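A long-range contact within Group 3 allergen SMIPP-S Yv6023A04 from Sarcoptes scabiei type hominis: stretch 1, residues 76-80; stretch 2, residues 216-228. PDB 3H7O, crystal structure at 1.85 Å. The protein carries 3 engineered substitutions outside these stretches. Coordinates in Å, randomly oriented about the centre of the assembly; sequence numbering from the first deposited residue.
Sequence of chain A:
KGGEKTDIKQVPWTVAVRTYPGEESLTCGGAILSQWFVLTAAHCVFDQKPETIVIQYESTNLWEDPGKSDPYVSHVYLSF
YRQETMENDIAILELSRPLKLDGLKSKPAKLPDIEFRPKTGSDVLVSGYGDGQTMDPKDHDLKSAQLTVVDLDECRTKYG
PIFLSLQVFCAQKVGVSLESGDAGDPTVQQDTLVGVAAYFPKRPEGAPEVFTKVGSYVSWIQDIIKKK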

# COMPACT_ATOMS: atom_id res chain seq x y z
N VAL A 76 -0.29 6.37 14.75
CA VAL A 76 -0.99 5.59 13.74
C VAL A 76 -2.46 6.02 13.76
O VAL A 76 -3.13 5.90 14.79
N TYR A 77 -2.95 6.53 12.63
CA TYR A 77 -4.34 6.95 12.52
C TYR A 77 -5.16 5.90 11.78
O TYR A 77 -4.82 5.52 10.66
N LEU A 78 -6.24 5.46 12.42
CA LEU A 78 -7.15 4.47 11.84
C LEU A 78 -8.53 5.08 11.61
O LEU A 78 -8.89 6.07 12.25
N SER A 79 -9.29 4.49 10.69
CA SER A 79 -10.65 4.93 10.41
C SER A 79 -11.63 3.76 10.56
O SER A 79 -12.04 3.16 9.57
N PHE A 80 -11.99 3.46 11.81
CA PHE A 80 -12.91 2.37 12.13
C PHE A 80 -12.46 1.04 11.54
O PHE A 80 -13.26 0.31 10.94
N SER A 216 -12.64 7.14 -1.34
CA SER A 216 -13.61 6.99 -0.26
C SER A 216 -13.13 7.56 1.08
O SER A 216 -13.95 7.84 1.96
N TYR A 217 -11.82 7.73 1.21
CA TYR A 217 -11.21 8.18 2.47
C TYR A 217 -10.47 9.51 2.35
O TYR A 217 -9.86 9.97 3.32
N VAL A 218 -10.54 10.14 1.18
CA VAL A 218 -9.71 11.31 0.91
C VAL A 218 -10.08 12.52 1.77
O VAL A 218 -9.21 13.34 2.08
N SER A 219 -11.34 12.62 2.18
CA SER A 219 -11.78 13.65 3.12
C SER A 219 -11.10 13.46 4.48
O SER A 219 -10.59 14.42 5.07
N TRP A 220 -11.08 12.22 4.96
CA TRP A 220 -10.43 11.85 6.21
C TRP A 220 -8.91 12.03 6.12
O TRP A 220 -8.29 12.55 7.05
N ILE A 221 -8.33 11.62 5.00
CA ILE A 221 -6.89 11.78 4.74
C ILE A 221 -6.48 13.26 4.76
O ILE A 221 -5.49 13.63 5.41
N GLN A 222 -7.25 14.10 4.07
CA GLN A 222 -7.00 15.54 4.04
C GLN A 222 -7.04 16.17 5.44
O GLN A 222 -6.23 17.04 5.75
N ASP A 223 -7.98 15.71 6.27
CA ASP A 223 -8.08 16.15 7.67
C ASP A 223 -6.83 15.82 8.48
O ASP A 223 -6.40 16.62 9.32
N ILE A 224 -6.26 14.65 8.25
CA ILE A 224 -5.03 14.24 8.94
C ILE A 224 -3.81 14.98 8.39
O ILE A 224 -2.98 15.46 9.16
N ILE A 225 -3.70 15.07 7.06
CA ILE A 225 -2.58 15.75 6.39
C ILE A 225 -2.40 17.19 6.86
O ILE A 225 -1.28 17.66 7.05
N LYS A 226 -3.52 17.89 7.07
CA LYS A 226 -3.50 19.30 7.47
C LYS A 226 -3.04 19.54 8.91
O LYS A 226 -2.84 20.69 9.32
N LYS A 227 -2.86 18.46 9.68
CA LYS A 227 -2.36 18.55 11.06
C LYS A 227 -0.96 19.14 11.15
O LYS A 227 -0.63 19.83 12.11
N LYS A 228 -0.12 18.84 10.16
CA LYS A 228 1.20 19.46 10.03
C LYS A 228 1.66 19.57 8.57
O LYS A 228 1.35 18.73 7.74
OXT LYS A 228 2.35 20.52 8.20

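No hydrogen bond joins these two stretches, although tyrosine, serine, tryptophan and lysine supply most of their contacts; the strand and the C-terminal helix are held by aromatic faces and carbon surfaces. The strand that includes Tyr77 and the helix that includes Trp220 and Ile224 run roughly antiparallel, at 151°, and the axes approach to 10.7 Å, a gap that large side chains can fill. Tyr77 and Ser79 point toward the helix, and Tyr217, Trp220, Ile224 and Lys227 point back toward stretch 1.

Two CH-pi contacts anchor the packing, and they run in opposite senses. In the first, the strand supplies the ring. Tyr77 has chi1 m (-67°) and chi2 -85°, and Ile224, m at both chi angles, lays a methyl over one face: CG2 of Ile224 lies 4.0 Å from the centroid of the Tyr77 ring and 3.7 Å from Tyr77 CD2. A branched aliphatic residue suits this buried position, offering a methyl to the ring without a polar group to satisfy. In the second, the helix supplies the ring. Trp220, chi1 t (166°) and chi2 70°, receives Ser79 CB over its six-membered ring, 3.7 Å from the centroid and only 10° off the normal. Serine suits this place because its CB alone supplies the carbon that lies on the ring. The edge of the same indole meets the strand backbone, with Trp220 CZ2 3.7 Å from Tyr77 O.

At the periphery, Lys227, m, t, t and m from chi1 to chi4, uses the aliphatic part of its chain: its CD lies 3.4 Å from Tyr77 OH, a hydroxyl hydrogen-bonded elsewhere in the structure. Tyr217, chi1 m, turns its ring edge to Ser79, whose OG, placed by a t rotamer, is 4.3 Å from Tyr217 CD1. Leu78 points its CA-to-CB bond away and touches Trp220 through its backbone, its C being 3.7 Å from Trp220 CZ2.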

# COMPACT_ATOMS: atom_id res chain seq x y z
CB VAL A 76 -0.88 4.06 14.02
CG1 VAL A 76 -1.71 3.26 13.01
CG2 VAL A 76 0.57 3.61 13.99
CB TYR A 77 -4.46 8.29 11.78
CG TYR A 77 -3.89 9.47 12.52
CD1 TYR A 77 -4.65 10.16 13.47
CD2 TYR A 77 -2.59 9.91 12.27
CE1 TYR A 77 -4.12 11.25 14.16
CE2 TYR A 77 -2.05 11.00 12.96
CZ TYR A 77 -2.82 11.66 13.90
OH TYR A 77 -2.29 12.74 14.57
CB LEU A 78 -7.25 3.24 12.76
CG LEU A 78 -5.96 2.52 13.18
CD1 LEU A 78 -6.24 1.52 14.30
CD2 LEU A 78 -5.28 1.83 12.00
CB SER A 79 -10.75 5.55 9.02
OG SER A 79 -12.07 6.02 8.76
CB PHE A 80 -14.35 2.70 11.67
CG PHE A 80 -14.90 3.99 12.23
CD1 PHE A 80 -15.69 3.98 13.38
CD2 PHE A 80 -14.65 5.21 11.59
CE1 PHE A 80 -16.21 5.17 13.90
CE2 PHE A 80 -15.16 6.40 12.10
CZ PHE A 80 -15.94 6.38 13.26
CB SER A 216 -13.99 5.52 -0.08
OG SER A 216 -14.55 5.00 -1.27
CB TYR A 217 -10.25 7.11 3.01
CG TYR A 217 -10.91 5.78 3.28
CD1 TYR A 217 -11.47 5.50 4.53
CD2 TYR A 217 -10.99 4.81 2.28
CE1 TYR A 217 -12.08 4.28 4.78
CE2 TYR A 217 -11.60 3.58 2.52
CZ TYR A 217 -12.14 3.32 3.77
OH TYR A 217 -12.75 2.11 4.01
CB VAL A 218 -9.62 11.63 -0.62
CG1 VAL A 218 -10.82 12.40 -1.10
CG2 VAL A 218 -8.33 12.38 -0.93
CB SER A 219 -13.30 13.63 3.27
OG SER A 219 -13.73 14.64 4.16
CB TRP A 220 -10.80 10.41 6.59
CG TRP A 220 -9.96 9.80 7.68
CD1 TRP A 220 -9.94 10.14 9.00
CD2 TRP A 220 -9.00 8.74 7.52
NE1 TRP A 220 -9.04 9.36 9.68
CE2 TRP A 220 -8.45 8.49 8.80
CE3 TRP A 220 -8.57 7.97 6.44
CZ2 TRP A 220 -7.48 7.51 9.02
CZ3 TRP A 220 -7.60 6.99 6.65
CH2 TRP A 220 -7.07 6.77 7.94
CB ILE A 221 -6.46 11.10 3.41
CG1 ILE A 221 -6.59 9.58 3.51
CG2 ILE A 221 -5.02 11.48 3.03
CD1 ILE A 221 -6.60 8.86 2.18
CB GLN A 222 -7.99 16.26 3.12
CG GLN A 222 -7.69 16.12 1.63
CD GLN A 222 -8.82 16.62 0.74
OE1 GLN A 222 -9.91 16.95 1.22
NE2 GLN A 222 -8.56 16.67 -0.56
CB ASP A 223 -9.31 15.54 8.34
CG ASP A 223 -10.61 16.21 7.90
OD1 ASP A 223 -10.56 17.33 7.36
OD2 ASP A 223 -11.68 15.60 8.11
CB ILE A 224 -4.82 12.70 8.88
CG1 ILE A 224 -6.06 11.94 9.39
CG2 ILE A 224 -3.56 12.28 9.64
CD1 ILE A 224 -6.51 12.26 10.81
CB ILE A 225 -2.71 15.71 4.84
CG1 ILE A 225 -2.28 14.34 4.30
CG2 ILE A 225 -1.87 16.81 4.17
CD1 ILE A 225 -2.42 14.20 2.79
CB LYS A 226 -4.87 19.95 7.21
CG LYS A 226 -5.99 19.47 8.13
CD LYS A 226 -7.37 19.86 7.61
CE LYS A 226 -7.72 21.30 7.93
NZ LYS A 226 -9.10 21.63 7.48
CB LYS A 227 -2.40 17.18 11.75
CG LYS A 227 -3.79 16.67 12.09
CD LYS A 227 -3.72 15.39 12.92
CE LYS A 227 -5.10 14.79 13.14
NZ LYS A 227 -6.02 15.69 13.89
CB LYS A 228 2.26 18.74 10.89
CG LYS A 228 2.13 17.23 10.98
CD LYS A 228 3.42 16.56 11.44
CE LYS A 228 3.71 16.76 12.92
NZ LYS A 228 4.72 15.76 13.41